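Local coordinates for protein 2-hydroxyisobutyryl-CoA mutase large subunit (Aquincola tertiaricarbonis, PDB 4R3U) that catalyses, together with its small cobalamin-binding subunit, the isomerization of 2-hydroxyisobutyryl-CoA and (S)-3-hydroxybutyryl-CoA, at residues T95-G103 with L117-D128; T350-T361 with T378-A386. All coordinates share one frame; numbering follows the deposited sequence.

Contact 1. Residues T95-G103 with L117-D128. With 3KK (S-{(3R,5R,9R)-1-[(2R,3S,4R,5R)-5-(6-amino-9H-purin-9-yl)-4-hydroxy-3-(phosphonooxy)tetrahydrofuran-2-yl]-3,5,9-trihydroxy-8,8-dimethyl-3,5-dioxido-10,14-dioxo-2,4,6-trioxa-11,15-diaza-3lambda~5~,5lambda~5~-diphosphaheptadecan-17-yl} 2-hydroxy-2-methylpropanethioate), chain F.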
loop_
_atom_site.group_PDB
_atom_site.type_symbol
_atom_site.label_atom_id
_atom_site.label_comp_id
_atom_site.label_asym_id
_atom_site.label_seq_id
_atom_site.Cartn_x
_atom_site.Cartn_y
_atom_site.Cartn_z
ATOM N N THR A 95 -0.503 -12.576 15.469
ATOM C CA THR A 95 -0.068 -11.546 14.515
ATOM C C THR A 95 1.402 -11.162 14.784
ATOM O O THR A 95 1.849 -11.228 15.926
ATOM C CB THR A 95 -0.945 -10.266 14.698
ATOM O OG1 THR A 95 -2.316 -10.616 14.600
ATOM C CG2 THR A 95 -0.653 -9.179 13.663
ATOM N N TRP A 96 2.114 -10.662 13.775
ATOM C CA TRP A 96 3.464 -10.135 13.990
ATOM C C TRP A 96 3.376 -9.009 15.053
ATOM O O TRP A 96 2.318 -8.397 15.220
ATOM C CB TRP A 96 4.061 -9.588 12.650
ATOM C CG TRP A 96 3.262 -8.485 12.026
ATOM C CD1 TRP A 96 3.407 -7.144 12.241
ATOM C CD2 TRP A 96 2.112 -8.638 11.175
ATOM N NE1 TRP A 96 2.433 -6.445 11.552
ATOM C CE2 TRP A 96 1.626 -7.339 10.889
ATOM C CE3 TRP A 96 1.477 -9.751 10.579
ATOM C CZ2 TRP A 96 0.506 -7.117 10.062
ATOM C CZ3 TRP A 96 0.377 -9.529 9.742
ATOM C CH2 TRP A 96 -0.094 -8.228 9.488
ATOM N N THR A 97 4.466 -8.745 15.761
ATOM C CA THR A 97 4.497 -7.669 16.731
ATOM C C THR A 97 4.564 -6.348 15.947
ATOM O O THR A 97 5.360 -6.201 15.012
ATOM C CB THR A 97 5.684 -7.824 17.700
ATOM O OG1 THR A 97 5.724 -9.151 18.230
ATOM C CG2 THR A 97 5.595 -6.885 18.877
ATOM N N MET A 98 3.668 -5.423 16.286
ATOM C CA MET A 98 3.644 -4.093 15.714
ATOM C C MET A 98 4.462 -3.324 16.746
ATOM O O MET A 98 3.995 -3.019 17.860
ATOM C CB MET A 98 2.205 -3.593 15.572
ATOM C CG MET A 98 1.365 -4.568 14.769
ATOM S SD MET A 98 -0.239 -3.939 14.316
ATOM C CE MET A 98 -0.904 -5.373 13.475
ATOM N N ARG A 99 5.759 -3.213 16.423
ATOM C CA ARG A 99 6.793 -2.678 17.298
ATOM C C ARG A 99 7.517 -1.476 16.646
ATOM O O ARG A 99 8.465 -1.636 15.858
ATOM C CB ARG A 99 7.757 -3.814 17.633
ATOM C CG ARG A 99 8.796 -3.456 18.669
ATOM C CD ARG A 99 9.923 -4.461 18.719
ATOM N NE ARG A 99 9.459 -5.836 18.912
ATOM C CZ ARG A 99 9.101 -6.354 20.080
ATOM N NH1 ARG A 99 9.129 -5.614 21.180
ATOM N NH2 ARG A 99 8.701 -7.610 20.156
ATOM N N GLN A 100 7.037 -0.263 17.006
ATOM C CA GLN A 100 7.517 1.024 16.526
ATOM C C GLN A 100 8.649 1.596 17.375
ATOM O O GLN A 100 8.547 1.626 18.612
ATOM C CB GLN A 100 6.354 2.031 16.459
ATOM C CG GLN A 100 5.257 1.662 15.484
ATOM C CD GLN A 100 5.721 1.562 14.061
ATOM O OE1 GLN A 100 5.731 0.483 13.472
ATOM N NE2 GLN A 100 6.084 2.685 13.468
ATOM N N ILE A 101 9.703 2.106 16.705
ATOM C CA ILE A 101 10.854 2.737 17.372
ATOM C C ILE A 101 10.386 4.029 18.053
ATOM O O ILE A 101 9.605 4.795 17.482
ATOM C CB ILE A 101 12.024 3.059 16.387
ATOM C CG1 ILE A 101 12.622 1.848 15.685
ATOM C CG2 ILE A 101 13.060 3.892 17.045
ATOM C CD1 ILE A 101 13.019 2.190 14.234
ATOM N N ALA A 102 10.890 4.262 19.261
ATOM C CA ALA A 102 10.658 5.453 20.076
ATOM C C ALA A 102 12.000 5.791 20.751
ATOM O O ALA A 102 12.680 4.893 21.269
ATOM C CB ALA A 102 9.582 5.183 21.129
ATOM N N GLY A 103 12.377 7.069 20.715
ATOM C CA GLY A 103 13.608 7.501 21.347
ATOM C C GLY A 103 13.909 8.958 21.124
ATOM O O GLY A 103 14.068 9.393 19.987
ATOM N N LEU A 117 2.144 5.142 21.772
ATOM C CA LEU A 117 2.280 4.051 20.802
ATOM C C LEU A 117 1.467 2.841 21.223
ATOM O O LEU A 117 0.791 2.251 20.379
ATOM C CB LEU A 117 3.776 3.687 20.593
ATOM C CG LEU A 117 4.655 4.747 19.915
ATOM C CD1 LEU A 117 6.097 4.361 19.971
ATOM C CD2 LEU A 117 4.207 5.014 18.473
ATOM N N ILE A 118 1.496 2.488 22.530
ATOM C CA ILE A 118 0.672 1.406 23.094
ATOM C C ILE A 118 -0.829 1.735 22.951
ATOM O O ILE A 118 -1.594 0.899 22.487
ATOM C CB ILE A 118 1.118 1.029 24.546
ATOM C CG1 ILE A 118 2.529 0.359 24.479
ATOM C CG2 ILE A 118 0.078 0.118 25.251
ATOM C CD1 ILE A 118 3.314 0.244 25.771
ATOM N N ALA A 119 -1.234 2.946 23.287
ATOM C CA ALA A 119 -2.628 3.395 23.152
ATOM C C ALA A 119 -3.092 3.332 21.680
ATOM O O ALA A 119 -4.270 3.110 21.440
ATOM C CB ALA A 119 -2.769 4.816 23.681
ATOM N N GLN A 120 -2.165 3.553 20.710
ATOM C CA GLN A 120 -2.432 3.478 19.269
ATOM C C GLN A 120 -2.416 2.057 18.686
ATOM O O GLN A 120 -2.755 1.877 17.517
ATOM C CB GLN A 120 -1.534 4.425 18.460
ATOM C CG GLN A 120 -1.724 5.920 18.754
ATOM C CD GLN A 120 -3.140 6.406 18.992
ATOM O OE1 GLN A 120 -4.101 6.049 18.324
ATOM N NE2 GLN A 120 -3.289 7.247 19.951
ATOM N N GLY A 121 -2.052 1.062 19.493
ATOM C CA GLY A 121 -2.116 -0.338 19.089
ATOM C C GLY A 121 -0.804 -1.073 18.919
ATOM O O GLY A 121 -0.811 -2.189 18.391
ATOM N N GLN A 122 0.326 -0.470 19.340
ATOM C CA GLN A 122 1.588 -1.184 19.268
ATOM C C GLN A 122 1.556 -2.288 20.372
ATOM O O GLN A 122 1.014 -2.069 21.463
ATOM C CB GLN A 122 2.784 -0.241 19.414
ATOM C CG GLN A 122 3.572 -0.363 20.739
ATOM C CD GLN A 122 4.870 0.373 20.660
ATOM O OE1 GLN A 122 5.512 0.472 19.578
ATOM N NE2 GLN A 122 5.294 0.890 21.802
ATOM N N THR A 123 2.096 -3.477 20.029
ATOM C CA THR A 123 2.110 -4.714 20.810
ATOM C C THR A 123 3.498 -5.115 21.328
ATOM O O THR A 123 3.644 -6.122 22.024
ATOM C CB THR A 123 1.359 -5.814 20.011
ATOM O OG1 THR A 123 2.006 -6.013 18.751
ATOM C CG2 THR A 123 -0.126 -5.447 19.760
ATOM N N GLY A 124 4.496 -4.301 21.013
ATOM C CA GLY A 124 5.880 -4.469 21.448
ATOM C C GLY A 124 6.587 -3.136 21.527
ATOM O O GLY A 124 6.297 -2.252 20.735
ATOM N N ILE A 125 7.506 -2.977 22.477
ATOM C CA ILE A 125 8.283 -1.748 22.639
ATOM C C ILE A 125 9.633 -1.833 21.884
ATOM O O ILE A 125 10.310 -2.850 21.959
ATOM C CB ILE A 125 8.448 -1.417 24.149
ATOM C CG1 ILE A 125 7.190 -0.705 24.681
ATOM C CG2 ILE A 125 9.740 -0.631 24.477
ATOM C CD1 ILE A 125 6.902 -1.024 26.117
ATOM N N SER A 126 9.998 -0.765 21.158
ATOM C CA SER A 126 11.288 -0.638 20.493
ATOM C C SER A 126 11.903 0.671 20.974
ATOM O O SER A 126 11.211 1.683 21.059
ATOM C CB SER A 126 11.161 -0.671 18.967
ATOM O OG SER A 126 12.406 -0.446 18.317
ATOM N N THR A 127 13.179 0.656 21.306
ATOM C CA THR A 127 13.844 1.850 21.814
ATOM C C THR A 127 15.115 2.157 21.028
ATOM O O THR A 127 15.988 1.283 20.889
ATOM C CB THR A 127 14.177 1.685 23.314
ATOM O OG1 THR A 127 13.181 0.882 23.977
ATOM C CG2 THR A 127 14.405 3.033 24.023
ATOM N N ASP A 128 15.203 3.397 20.517
ATOM C CA ASP A 128 16.377 3.970 19.874
ATOM C C ASP A 128 17.036 4.952 20.797
ATOM O O ASP A 128 16.371 5.753 21.445
ATOM C CB ASP A 128 16.078 4.592 18.509
ATOM C CG ASP A 128 16.242 3.545 17.422
ATOM O OD1 ASP A 128 15.994 2.345 17.720
ATOM O OD2 ASP A 128 16.537 3.936 16.247
HETATM C C4 3KK F . 18.975 2.248 14.044
HETATM C C3 3KK F . 17.602 1.686 13.691
HETATM C C2 3KK F . 17.383 1.734 12.180
HETATM O O3 3KK F . 16.633 2.503 14.325
HETATM C C1 3KK F . 17.417 0.242 14.178
HETATM O O1 3KK F . 18.309 -0.604 14.092
HETATM S S1P 3KK F . 15.819 -0.060 14.856
HETATM C C2P 3KK F . 15.909 -1.796 15.378
HETATM C C3P 3KK F . 14.721 -2.142 16.240
HETATM N N4P 3KK F . 14.791 -3.563 16.551
HETATM C C5P 3KK F . 13.710 -4.275 16.883
HETATM O O5P 3KK F . 12.569 -3.810 16.973
HETATM C C6P 3KK F . 14.024 -5.751 17.147
HETATM C C7P 3KK F . 12.811 -6.519 17.651
HETATM N N8P 3KK F . 13.137 -7.943 17.794
HETATM C C9P 3KK F . 12.294 -8.789 18.405
HETATM O O9P 3KK F . 11.228 -8.421 18.900
HETATM C CAP 3KK F . 12.792 -10.256 18.562
HETATM O OAP 3KK F . 14.210 -10.322 18.822
HETATM C CBP 3KK F . 12.281 -11.284 17.497
HETATM C CDP 3KK F . 12.664 -12.710 17.922
HETATM C CEP 3KK F . 12.899 -11.024 16.119
HETATM C CCP 3KK F . 10.742 -11.257 17.384
HETATM O O6A 3KK F . 10.182 -11.406 18.701
HETATM P P2A 3KK F . 8.694 -11.043 19.099
HETATM O O4A 3KK F . 8.318 -9.756 18.494
HETATM O O5A 3KK F . 8.582 -11.198 20.569
HETATM O O3A 3KK F . 7.886 -12.211 18.313
HETATM P P1A 3KK F . 7.909 -13.824 18.622
HETATM O O1A 3KK F . 9.081 -14.234 19.440
HETATM O O2A 3KK F . 7.678 -14.511 17.339
HETATM O O5B 3KK F . 6.527 -13.879 19.481
HETATM C C5B 3KK F . 6.471 -13.740 20.918
HETATM C C4B 3KK F . 5.912 -15.027 21.552
HETATM O O4B 3KK F . 4.712 -15.496 20.866
HETATM C C3B 3KK F . 6.928 -16.162 21.480
HETATM O O3B 3KK F . 6.823 -16.936 22.699
HETATM P P3B 3KK F . 7.973 -16.968 23.833
HETATM O O8A 3KK F . 9.138 -17.499 23.091
HETATM O O7A 3KK F . 8.057 -15.556 24.263
HETATM O O9A 3KK F . 7.381 -17.885 24.838
HETATM C C2B 3KK F . 6.466 -16.973 20.283
HETATM O O2B 3KK F . 6.874 -18.343 20.373
HETATM C C1B 3KK F . 4.960 -16.827 20.363
HETATM N N9A 3KK F . 4.301 -16.966 19.030
HETATM C C8A 3KK F . 4.416 -16.188 17.955
HETATM N N7A 3KK F . 3.652 -16.696 16.991
HETATM C C5A 3KK F . 3.037 -17.782 17.471
HETATM C C4A 3KK F . 3.440 -17.943 18.748
HETATM N N3A 3KK F . 2.982 -18.970 19.510
HETATM C C2A 3KK F . 2.051 -19.893 18.981
HETATM N N1A 3KK F . 1.652 -19.680 17.632
HETATM C C6A 3KK F . 2.162 -18.652 16.921
HETATM N N6A 3KK F . 1.800 -18.446 15.654
HETATM O O HOH W 1 0.695 -7.587 17.257
HETATM O O HOH W 2 8.319 1.659 21.203
#

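Contact 2. Residues T350-T361 with T378-A386. With 5AD (5'-deoxyadenosine), chain G.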
loop_
_atom_site.group_PDB
_atom_site.type_symbol
_atom_site.label_atom_id
_atom_site.label_comp_id
_atom_site.label_asym_id
_atom_site.label_seq_id
_atom_site.Cartn_x
_atom_site.Cartn_y
_atom_site.Cartn_z
ATOM N N THR A 350 11.157 9.731 0.623
ATOM C CA THR A 350 11.558 11.064 0.150
ATOM C C THR A 350 11.143 12.259 0.995
ATOM O O THR A 350 10.156 12.198 1.718
ATOM C CB THR A 350 11.091 11.280 -1.324
ATOM O OG1 THR A 350 9.681 11.313 -1.351
ATOM C CG2 THR A 350 11.578 10.192 -2.281
ATOM N N LYS A 351 11.917 13.355 0.872
ATOM C CA LYS A 351 11.649 14.677 1.433
ATOM C C LYS A 351 10.614 15.326 0.471
ATOM O O LYS A 351 9.521 15.644 0.940
ATOM C CB LYS A 351 12.934 15.532 1.586
ATOM C CG LYS A 351 12.742 16.838 2.383
ATOM C CD LYS A 351 14.063 17.551 2.646
ATOM C CE LYS A 351 13.919 18.866 3.392
ATOM N NZ LYS A 351 13.801 18.706 4.874
ATOM N N PRO A 352 10.821 15.416 -0.871
ATOM C CA PRO A 352 9.738 15.945 -1.723
ATOM C C PRO A 352 8.530 15.008 -1.719
ATOM O O PRO A 352 8.697 13.772 -1.645
ATOM C CB PRO A 352 10.376 16.014 -3.115
ATOM C CG PRO A 352 11.487 15.081 -3.090
ATOM C CD PRO A 352 12.003 15.049 -1.690
ATOM N N GLN A 353 7.309 15.586 -1.740
ATOM C CA GLN A 353 6.049 14.836 -1.788
ATOM C C GLN A 353 5.983 13.749 -0.713
ATOM O O GLN A 353 5.494 12.635 -0.974
ATOM C CB GLN A 353 5.844 14.243 -3.197
ATOM C CG GLN A 353 5.823 15.283 -4.305
ATOM C CD GLN A 353 5.398 14.660 -5.596
ATOM O OE1 GLN A 353 6.108 14.739 -6.607
ATOM N NE2 GLN A 353 4.189 14.100 -5.592
ATOM N N TYR A 354 6.490 14.075 0.500
ATOM C CA TYR A 354 6.582 13.151 1.638
ATOM C C TYR A 354 5.371 12.258 1.907
ATOM O O TYR A 354 5.598 11.121 2.309
ATOM C CB TYR A 354 7.118 13.824 2.928
ATOM C CG TYR A 354 6.107 14.715 3.621
ATOM C CD1 TYR A 354 5.958 16.044 3.252
ATOM C CD2 TYR A 354 5.268 14.212 4.621
ATOM C CE1 TYR A 354 4.962 16.842 3.812
ATOM C CE2 TYR A 354 4.275 15.005 5.202
ATOM C CZ TYR A 354 4.125 16.322 4.790
ATOM O OH TYR A 354 3.187 17.144 5.366
ATOM N N MET A 355 4.094 12.732 1.710
ATOM C CA MET A 355 2.913 11.867 1.993
ATOM C C MET A 355 2.831 10.618 1.132
ATOM O O MET A 355 2.200 9.644 1.509
ATOM C CB MET A 355 1.575 12.611 2.004
ATOM C CG MET A 355 1.270 13.356 3.284
ATOM S SD MET A 355 1.438 12.509 4.879
ATOM C CE MET A 355 0.031 11.393 4.882
ATOM N N VAL A 356 3.508 10.630 0.022
ATOM C CA VAL A 356 3.611 9.514 -0.917
ATOM C C VAL A 356 4.364 8.316 -0.271
ATOM O O VAL A 356 4.133 7.171 -0.648
ATOM C CB VAL A 356 4.210 10.058 -2.244
ATOM C CG1 VAL A 356 5.620 9.566 -2.512
ATOM C CG2 VAL A 356 3.299 9.782 -3.391
ATOM N N ASN A 357 5.177 8.596 0.787
ATOM C CA ASN A 357 5.872 7.591 1.596
ATOM C C ASN A 357 4.891 6.595 2.214
ATOM O O ASN A 357 5.259 5.446 2.400
ATOM C CB ASN A 357 6.707 8.254 2.708
ATOM C CG ASN A 357 7.844 9.038 2.151
ATOM O OD1 ASN A 357 8.279 8.773 1.044
ATOM N ND2 ASN A 357 8.292 10.062 2.867
ATOM N N VAL A 358 3.636 7.020 2.479
ATOM C CA VAL A 358 2.582 6.178 3.030
ATOM C C VAL A 358 2.357 4.977 2.107
ATOM O O VAL A 358 2.264 3.851 2.609
ATOM C CB VAL A 358 1.290 6.997 3.360
ATOM C CG1 VAL A 358 0.105 6.104 3.781
ATOM C CG2 VAL A 358 1.577 8.056 4.414
ATOM N N VAL A 359 2.334 5.216 0.764
ATOM C CA VAL A 359 2.165 4.197 -0.290
ATOM C C VAL A 359 3.366 3.235 -0.294
ATOM O O VAL A 359 3.173 2.031 -0.289
ATOM C CB VAL A 359 1.949 4.818 -1.699
ATOM C CG1 VAL A 359 1.803 3.731 -2.792
ATOM C CG2 VAL A 359 0.757 5.773 -1.720
ATOM N N ARG A 360 4.588 3.777 -0.318
ATOM C CA ARG A 360 5.850 3.049 -0.329
ATOM C C ARG A 360 5.920 2.097 0.839
ATOM O O ARG A 360 6.203 0.919 0.638
ATOM C CB ARG A 360 7.031 4.038 -0.244
ATOM C CG ARG A 360 7.223 4.893 -1.484
ATOM C CD ARG A 360 8.407 5.811 -1.332
ATOM N NE ARG A 360 8.780 6.399 -2.613
ATOM C CZ ARG A 360 8.846 7.695 -2.874
ATOM N NH1 ARG A 360 8.577 8.585 -1.928
ATOM N NH2 ARG A 360 9.195 8.113 -4.088
ATOM N N THR A 361 5.634 2.600 2.055
ATOM C CA THR A 361 5.651 1.871 3.334
ATOM C C THR A 361 4.537 0.837 3.407
ATOM O O THR A 361 4.714 -0.162 4.089
ATOM C CB THR A 361 5.724 2.872 4.505
ATOM O OG1 THR A 361 6.966 3.561 4.407
ATOM C CG2 THR A 361 5.601 2.222 5.886
ATOM N N THR A 378 7.040 -0.011 10.799
ATOM C CA THR A 378 6.737 0.721 9.581
ATOM C C THR A 378 7.246 2.150 9.783
ATOM O O THR A 378 7.013 2.743 10.850
ATOM C CB THR A 378 5.245 0.652 9.223
ATOM O OG1 THR A 378 4.464 0.681 10.408
ATOM C CG2 THR A 378 4.898 -0.575 8.406
ATOM N N ASN A 379 7.938 2.712 8.769
ATOM C CA ASN A 379 8.469 4.062 8.903
ATOM C C ASN A 379 7.378 5.114 8.804
ATOM O O ASN A 379 6.290 4.802 8.310
ATOM C CB ASN A 379 9.577 4.329 7.879
ATOM C CG ASN A 379 10.719 3.377 7.969
ATOM O OD1 ASN A 379 11.113 2.942 9.052
ATOM N ND2 ASN A 379 11.244 2.995 6.812
ATOM N N GLY A 380 7.673 6.320 9.312
ATOM C CA GLY A 380 6.794 7.476 9.256
ATOM C C GLY A 380 6.980 8.172 7.914
ATOM O O GLY A 380 8.053 8.058 7.295
ATOM N N TYR A 381 5.921 8.919 7.453
ATOM C CA TYR A 381 5.961 9.661 6.202
ATOM C C TYR A 381 6.989 10.794 6.263
ATOM O O TYR A 381 7.441 11.268 5.216
ATOM C CB TYR A 381 4.564 10.161 5.778
ATOM C CG TYR A 381 3.802 10.866 6.882
ATOM C CD1 TYR A 381 4.220 12.110 7.371
ATOM C CD2 TYR A 381 2.631 10.326 7.400
ATOM C CE1 TYR A 381 3.502 12.775 8.373
ATOM C CE2 TYR A 381 1.906 10.983 8.403
ATOM C CZ TYR A 381 2.341 12.206 8.882
ATOM O OH TYR A 381 1.603 12.850 9.859
ATOM N N ASP A 382 7.402 11.175 7.487
ATOM C CA ASP A 382 8.377 12.225 7.784
ATOM C C ASP A 382 9.841 11.714 7.906
ATOM O O ASP A 382 10.717 12.442 8.392
ATOM C CB ASP A 382 7.936 13.033 9.027
ATOM C CG ASP A 382 7.661 12.312 10.359
ATOM O OD1 ASP A 382 7.828 11.068 10.422
ATOM O OD2 ASP A 382 7.292 12.999 11.338
ATOM N N GLU A 383 10.108 10.496 7.408
ATOM C CA GLU A 383 11.416 9.842 7.462
ATOM C C GLU A 383 12.599 10.698 6.992
ATOM O O GLU A 383 13.629 10.725 7.654
ATOM C CB GLU A 383 11.365 8.493 6.714
ATOM C CG GLU A 383 12.638 7.662 6.789
ATOM C CD GLU A 383 13.083 7.109 8.127
ATOM O OE1 GLU A 383 14.312 6.949 8.285
ATOM O OE2 GLU A 383 12.231 6.781 8.985
ATOM N N ALA A 384 12.455 11.409 5.862
ATOM C CA ALA A 384 13.554 12.198 5.318
ATOM C C ALA A 384 13.779 13.569 5.991
ATOM O O ALA A 384 14.759 14.251 5.689
ATOM C CB ALA A 384 13.402 12.329 3.817
ATOM N N PHE A 385 12.914 13.933 6.943
ATOM C CA PHE A 385 13.016 15.194 7.678
ATOM C C PHE A 385 13.612 15.046 9.078
ATOM O O PHE A 385 14.601 15.705 9.392
ATOM C CB PHE A 385 11.657 15.849 7.808
ATOM C CG PHE A 385 10.999 16.270 6.530
ATOM C CD1 PHE A 385 10.356 15.338 5.722
ATOM C CD2 PHE A 385 10.894 17.622 6.201
ATOM C CE1 PHE A 385 9.711 15.734 4.556
ATOM C CE2 PHE A 385 10.245 18.024 5.040
ATOM C CZ PHE A 385 9.650 17.075 4.230
ATOM N N ALA A 386 12.967 14.244 9.946
ATOM C CA ALA A 386 13.347 14.140 11.362
ATOM C C ALA A 386 12.804 12.882 12.003
ATOM O O ALA A 386 11.993 12.180 11.388
ATOM C CB ALA A 386 12.792 15.350 12.121
HETATM N N1 5AD G . 12.210 7.601 16.909
HETATM C C2 5AD G . 11.630 6.859 15.880
HETATM N N3 5AD G . 12.449 6.405 14.816
HETATM C C4 5AD G . 13.780 6.623 14.868
HETATM N N9 5AD G . 14.776 6.323 14.030
HETATM C C8 5AD G . 15.918 6.697 14.613
HETATM N N7 5AD G . 15.651 7.304 15.757
HETATM C C5 5AD G . 14.326 7.246 15.934
HETATM C C6 5AD G . 13.548 7.707 16.926
HETATM N N6 5AD G . 14.180 8.360 17.887
HETATM C "C1'" 5AD G . 14.804 5.432 12.858
HETATM C "C2'" 5AD G . 14.083 5.910 11.646
HETATM C "C3'" 5AD G . 14.927 5.312 10.533
HETATM C "C4'" 5AD G . 16.078 4.572 11.216
HETATM C "C5'" 5AD G . 17.383 4.860 10.482
HETATM O "O4'" 5AD G . 16.167 5.236 12.450
HETATM O "O2'" 5AD G . 12.785 5.300 11.614
HETATM O "O3'" 5AD G . 14.113 4.417 9.751
HETATM O O HOH W 3 10.023 11.868 4.619
HETATM O O HOH W 4 15.391 16.883 6.035
HETATM O O HOH W 5 6.241 6.118 5.341
HETATM O O HOH W 6 9.251 2.484 4.500
#

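Contact 1. Residues T95-G103 with L117-D128
Leu117, in the last turn of helix 107-119, sets its CD1 methyl against Ala102 CB at 3.8 Å. Gly121, with positive phi, leaves the helical conformation in a Schellman motif. Through an extended chain, Gln122 OE1 takes the Gln100 N-H at 3.1 Å, nearly along the C=O axis. Its NE2 donates to a water that also binds Gln100 O and Ser126 N. Thr123 OG1 accepts from Met98 N at 3.0 Å, and Thr123 N donates to Met98 O. With chi1 at 59°, that hydroxyl faces the other backbone. Gly124 CA lies under one face of the Arg99 guanidinium, substrate O9P over the opposite face. Ile125 O meets Arg99 NH1 near the guanidinium plane at 3.1 Å. Arg99 NH2 donates to the phosphate oxygen O4A at 2.7 Å and also bonds Ser174 OG. Ser126 OG touches Ile101 CG1, while Ser126 O accepts from Ala102 N. Asp128 N donates to Ala102 O at 3.0 Å. The Asp128 side chain crosses that of Ile101 obliquely, with CG over the CG2 methyl at 3.2 Å. OD1 is hydrogen-bonded to Thr178 OG1, and OD2 lies next to hydroxyl O3 of the ligand. Asp128 is inferred to matter for stereospecificity. This is a beta-alpha-beta unit of the TIM barrel. Strand 97-102 runs parallel to strand 125-128, with strand 375-377 on its other side, and helices 107-119 and 390-405 pack against its side chains.

Contact 2. Residues T350-T361 with T378-A386
Tyr381 is the main bump of this contact, and Tyr354, Met355 and Val358 form the hollow that receives it. Tyr354, Tyr381 and Phe385 make an aromatic cluster at the start of a TIM-barrel helix, where the loop after strand 375-377 folds back on it. The bend at chi2 (-50°) brings Met355 SD over one face of the Tyr381 ring, and the bend at chi3 turns CE toward its CD2. This Met-aromatic contact measures 3.5 Å from SD to the ring centroid. Val358 CG2 adds a methyl obliquely, near CD2 of the same ring. Tyr354 lies alongside Tyr381, pointing the same way, and its ring edge meets Tyr381 CD1; the two planes are turned by 45°. Phe385 fills the next hollow, between Lys351 and Tyr354. Lys351 CG sits over one face of the Phe385 ring in a CH-pi contact, 3.9 Å from the centroid. Tyr354 CB meets the edge of that ring. Beside it, the Ala384 methyl presses on the Lys351 backbone, 3.5 Å from CB to N. Thr361 CG2 packs against Thr378 CB. On the loop's other side, Glu383 OE2 accepts from O2' of 5'-deoxyadenosine, and Glu383 O binds cobalamin. The loop joins the helix start to the cofactor pocket. Asn357 holds the turn at Gly380 to Glu383 from the helix side. Its OD1 accepts from Thr350 N and Arg360 NH1, and its ND2 donates to Thr350 O. These bonds fix the amide flat, and the second ND2 hydrogen goes to Tyr381 O at 2.8 Å, with that oxygen in the amide plane.

From the N terminus, the chain first closes contact 1, returning through helix 107-119 to lay strand 125-128 beside strand 97-102. Contact 2 opens more than two hundred residues later. It closes a second loop, through helix 357-370 and strand 375-377, so the two are in series and neither nest nor cross. They meet in space because strand 375-377 is the other neighbour of strand 97-102. Gln100 NE2 of contact 1 probably donates to Thr378 O of contact 2 at 2.8 Å. Together they tie the early and late strands of the barrel around 5'-deoxyadenosine, which Gly103 O binds from contact 1 and Glu383 from contact 2.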